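Local coordinates for hypothetical protein SA2161 (PDB 1Y7R), which is of unknown function but probably transfers an acetyl group from acetyl-CoA to an acceptor, as a member of the GNAT acetyltransferase family, at the interface of chains A and B. Coordinates in Å, arbitrary orientation; residue numbers count along the deposited sequence, not the author numbering. Chains: chain A/B, hypothetical protein SA2161.

Contact 1: the interface of chains A and B. Residues chain A 65, 103, 105, 129-130; chain B 63, 65, 103, 105.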
loop_
_atom_site.group_PDB
_atom_site.type_symbol
_atom_site.label_atom_id
_atom_site.label_comp_id
_atom_site.label_asym_id
_atom_site.label_seq_id
_atom_site.Cartn_x
_atom_site.Cartn_y
_atom_site.Cartn_z
ATOM N N GLN A 65 -2.217 -1.661 -3.069
ATOM C CA GLN A 65 -0.779 -1.845 -3.205
ATOM C C GLN A 65 -0.523 -3.324 -3.428
ATOM O O GLN A 65 -1.048 -4.167 -2.695
ATOM C CB GLN A 65 -0.025 -1.397 -1.948
ATOM C CG GLN A 65 1.463 -1.148 -2.244
ATOM C CD GLN A 65 2.302 -0.907 -1.009
ATOM O OE1 GLN A 65 1.937 -1.260 0.107
ATOM N NE2 GLN A 65 3.472 -0.356 -1.227
ATOM N N SER A 103 -0.385 0.906 -6.675
ATOM C CA SER A 103 1.049 1.162 -6.687
ATOM C C SER A 103 1.842 -0.020 -6.174
ATOM O O SER A 103 1.290 -0.938 -5.536
ATOM C CB SER A 103 1.402 2.439 -5.886
ATOM O OG SER A 103 1.460 2.205 -4.473
ATOM N N ILE A 105 6.335 -1.039 -4.996
ATOM C CA ILE A 105 7.736 -0.611 -4.841
ATOM C C ILE A 105 8.606 -1.633 -5.551
ATOM O O ILE A 105 8.528 -2.831 -5.272
ATOM C CB ILE A 105 8.133 -0.505 -3.346
ATOM C CG1 ILE A 105 7.250 0.507 -2.590
ATOM C CG2 ILE A 105 9.620 -0.240 -3.179
ATOM C CD1 ILE A 105 7.262 1.887 -3.162
HETATM N N MSE A 129 8.516 6.247 0.220
HETATM C CA MSE A 129 9.256 6.414 1.473
HETATM C C MSE A 129 8.840 5.302 2.414
HETATM O O MSE A 129 7.713 4.791 2.315
HETATM C CB MSE A 129 8.993 7.775 2.114
HETATM C CG MSE A 129 9.217 8.915 1.139
HETATM SE SE MSE A 129 9.043 10.629 2.028
HETATM C CE MSE A 129 10.633 10.549 3.043
ATOM N N TYR A 130 9.746 4.877 3.295
ATOM C CA TYR A 130 9.385 3.753 4.171
ATOM C C TYR A 130 9.999 3.840 5.568
ATOM O O TYR A 130 10.980 4.567 5.786
ATOM C CB TYR A 130 9.795 2.420 3.503
ATOM C CG TYR A 130 11.281 2.149 3.602
ATOM C CD1 TYR A 130 11.757 1.195 4.518
ATOM C CD2 TYR A 130 12.219 2.876 2.826
ATOM C CE1 TYR A 130 13.111 0.946 4.642
ATOM C CE2 TYR A 130 13.584 2.621 2.939
ATOM C CZ TYR A 130 14.013 1.649 3.841
ATOM O OH TYR A 130 15.358 1.392 3.983
ATOM N N VAL B 63 2.808 -5.664 6.488
ATOM C CA VAL B 63 2.900 -4.473 5.614
ATOM C C VAL B 63 1.736 -3.513 5.820
ATOM O O VAL B 63 0.587 -3.946 5.984
ATOM C CB VAL B 63 3.026 -4.886 4.100
ATOM C CG1 VAL B 63 1.834 -5.719 3.636
ATOM C CG2 VAL B 63 3.218 -3.640 3.186
ATOM N N GLN B 65 0.443 0.583 4.215
ATOM C CA GLN B 65 0.690 1.786 3.434
ATOM C C GLN B 65 -0.144 2.909 4.002
ATOM O O GLN B 65 -1.353 2.766 4.240
ATOM C CB GLN B 65 0.360 1.592 1.937
ATOM C CG GLN B 65 0.949 2.688 1.023
ATOM C CD GLN B 65 0.596 2.461 -0.452
ATOM O OE1 GLN B 65 -0.517 2.040 -0.779
ATOM N NE2 GLN B 65 1.520 2.773 -1.344
ATOM N N SER B 103 5.058 1.884 4.215
ATOM C CA SER B 103 5.536 2.781 3.183
ATOM C C SER B 103 4.441 3.742 2.790
ATOM O O SER B 103 3.296 3.620 3.236
ATOM C CB SER B 103 6.083 2.016 1.969
ATOM O OG SER B 103 5.022 1.495 1.174
ATOM N N ILE B 105 3.495 6.758 -0.728
ATOM C CA ILE B 105 3.931 7.483 -1.908
ATOM C C ILE B 105 3.754 8.963 -1.592
ATOM O O ILE B 105 2.621 9.412 -1.276
ATOM C CB ILE B 105 3.112 7.132 -3.176
ATOM C CG1 ILE B 105 3.227 5.648 -3.534
ATOM C CG2 ILE B 105 3.557 8.055 -4.365
ATOM C CD1 ILE B 105 4.645 5.164 -3.925
HETATM O O HOH W 1 -0.965 2.374 -3.352
HETATM O O HOH W 2 3.757 -0.648 2.061
#
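Strands 63-71 and 101-107 of both chains meet here, at the two-fold axis of a dimer of GNAT-type subunits. A:Gln65 and B:Gln65 touch face to face across the axis. Their amide planes are only 11° apart and stack, with CD of A:Gln65 3.8 Å from CD of B:Gln65. The side chain of A:Gln65 leaves its strand with CG anti to the backbone N (chi1 -161°) and runs on extended, which carries the amide over to the partner subunit; B:Gln65 does the same. There each amide meets a serine. NE2 of B:Gln65 donates to the hydroxyl OG of A:Ser103 at 3.2 Å, and this bond is nearly straight, 164° at the hydrogen. The hydroxyl lies almost in the plane of the amide. The twin bond, from NE2 of A:Gln65 to OG of B:Ser103, is weak at 3.4 Å. Water ties the other end of each amide to the same serine. Water 1 joins OE1 of B:Gln65 (2.6 Å) to OG of A:Ser103. Water 2 lies 2.7 Å from OE1 of A:Gln65 and also bonds OG of B:Ser103. B:Gln65 is thus held at both its nitrogen and its oxygen, which would probably limit flipping of its amide; A:Gln65 is held mainly through the water at its oxygen. Apolar groups border this polar centre. CG1 of B:Ile105 comes within 4.0 Å of OG of A:Ser103. Further out, strand 126-132 of chain A pairs antiparallel with strand 101-107 of chain B, through a bridge between A:Tyr130 and B:Ser103. CB of A:Tyr130 lies 4.0 Å from CB of B:Ser103, a loose contact. The site closes the middle of the interface of the deposited dimer, which may be the biological one.

Contact 2: the interface of chains A and B. Residues chain A 62, 99-101; chain B 26, 131-132.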
loop_
_atom_site.group_PDB
_atom_site.type_symbol
_atom_site.label_atom_id
_atom_site.label_comp_id
_atom_site.label_asym_id
_atom_site.label_seq_id
_atom_site.Cartn_x
_atom_site.Cartn_y
_atom_site.Cartn_z
ATOM N N THR A 62 -10.347 2.882 -3.807
ATOM C CA THR A 62 -9.648 4.098 -4.097
ATOM C C THR A 62 -8.171 3.790 -4.295
ATOM O O THR A 62 -7.472 4.461 -5.084
ATOM C CB THR A 62 -9.929 4.950 -2.847
ATOM O OG1 THR A 62 -10.848 6.040 -3.052
ATOM C CG2 THR A 62 -8.835 5.095 -1.889
ATOM N N SER A 99 -10.516 6.027 -11.666
ATOM C CA SER A 99 -9.764 6.765 -10.607
ATOM C C SER A 99 -9.092 5.876 -9.558
ATOM O O SER A 99 -8.341 6.363 -8.735
ATOM C CB SER A 99 -10.542 7.900 -9.914
ATOM O OG SER A 99 -11.427 7.392 -8.903
ATOM N N VAL A 100 -9.351 4.578 -9.576
ATOM C CA VAL A 100 -8.616 3.684 -8.663
ATOM C C VAL A 100 -7.126 3.783 -8.969
ATOM O O VAL A 100 -6.738 3.743 -10.120
ATOM C CB VAL A 100 -9.089 2.223 -8.827
ATOM C CG1 VAL A 100 -8.228 1.249 -8.005
ATOM C CG2 VAL A 100 -10.517 2.102 -8.418
ATOM N N TYR A 101 -6.326 3.840 -7.909
ATOM C CA TYR A 101 -4.870 3.942 -7.986
ATOM C C TYR A 101 -4.255 2.646 -7.490
ATOM O O TYR A 101 -4.658 2.132 -6.427
ATOM C CB TYR A 101 -4.433 5.041 -7.054
ATOM C CG TYR A 101 -2.955 5.325 -6.993
ATOM C CD1 TYR A 101 -2.348 6.183 -7.920
ATOM C CD2 TYR A 101 -2.176 4.792 -5.960
ATOM C CE1 TYR A 101 -0.985 6.479 -7.833
ATOM C CE2 TYR A 101 -0.809 5.068 -5.867
ATOM C CZ TYR A 101 -0.228 5.921 -6.820
ATOM O OH TYR A 101 1.110 6.219 -6.730
ATOM N N LYS B 26 -10.536 11.525 -7.060
ATOM C CA LYS B 26 -11.240 10.244 -6.949
ATOM C C LYS B 26 -12.712 10.478 -7.243
ATOM O O LYS B 26 -13.262 11.524 -6.860
ATOM C CB LYS B 26 -11.132 9.657 -5.539
ATOM C CG LYS B 26 -9.745 9.272 -5.116
ATOM C CD LYS B 26 -9.212 8.048 -5.878
ATOM C CE LYS B 26 -7.755 7.990 -5.563
ATOM N NZ LYS B 26 -7.074 6.839 -6.144
ATOM N N ILE B 131 -0.252 2.591 -11.529
ATOM C CA ILE B 131 -1.259 2.742 -12.599
ATOM C C ILE B 131 -2.494 3.428 -12.029
ATOM O O ILE B 131 -2.762 3.325 -10.833
ATOM C CB ILE B 131 -1.648 1.381 -13.234
ATOM C CG1 ILE B 131 -2.349 0.489 -12.199
ATOM C CG2 ILE B 131 -0.430 0.698 -13.802
ATOM C CD1 ILE B 131 -2.760 -0.937 -12.661
ATOM N N LYS B 132 -3.255 4.118 -12.884
ATOM C CA LYS B 132 -4.565 4.670 -12.520
ATOM C C LYS B 132 -5.582 4.138 -13.508
ATOM O O LYS B 132 -5.319 4.150 -14.726
ATOM C CB LYS B 132 -4.556 6.198 -12.622
ATOM C CG LYS B 132 -3.863 6.919 -11.501
ATOM C CD LYS B 132 -3.833 8.426 -11.753
ATOM C CE LYS B 132 -3.114 9.142 -10.609
ATOM N NZ LYS B 132 -2.778 10.559 -10.971
HETATM O O HOH W 3 -6.076 8.177 -8.621
#
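A:Tyr101 and B:Lys132 form an antiparallel bridge that lays strand 126-132 of chain B beside strand 101-107 of chain A. Backbone carbonyls also approach the opposite strand: O of A:Val100, an engineered residue, comes near CA of B:Lys132, and O of B:Ile131 faces CA of A:Tyr101.

The polar contacts centre on B:Lys26. Its side-chain amine nitrogen bonds two backbone carbonyls of chain A. NZ donates to O of A:Thr62 at 2.6 Å, tilted 18° from the carbonyl plane. It also donates to O of A:Ser99 at 2.9 Å, this time in the carbonyl plane, with a C=O...donor angle of 159°. Water 3 bonds both NZ of B:Lys26 and O of A:Ser99, closing a small triangle. A bend at chi2 (-70°) followed by an extended end leads the chain in between the two loop residues. The two carbonyls would probably stabilise a positive charge there.

Packing comes mostly from the lysine stems. That of B:Lys26 crosses A:Thr62 at about a right angle, and its CD meets the hydroxyl oxygen OG1 of A:Thr62 at 3.8 Å. On its other flank, CB of A:Ser99 meets CA of B:Lys26. B:Lys132 runs extended beyond CG and passes one edge of the A:Tyr101 ring, where CD1 of A:Tyr101 lies 4.0 Å from CG of B:Lys132.

The C-alpha centres of contact 1 and contact 2 lie about 15 Å apart. Both draw on strand 101-107 and on strand 126-132 of the partner, but the chains swap roles. In the antiparallel pairing of contact 1, chain A supplies strand 126-132 and chain B strand 101-107; in contact 2 it is the reverse. Strand 101-107 of chain A serves in both contacts. By the two-fold symmetry each patch has a twin with the chains exchanged. Contact 1 lies near the axis, whereas contact 2 brings in loop residues further out. The exchanged C-terminal strands join sheets of both subunits, which would suit a dimer, though the structure alone does not show that it forms in solution.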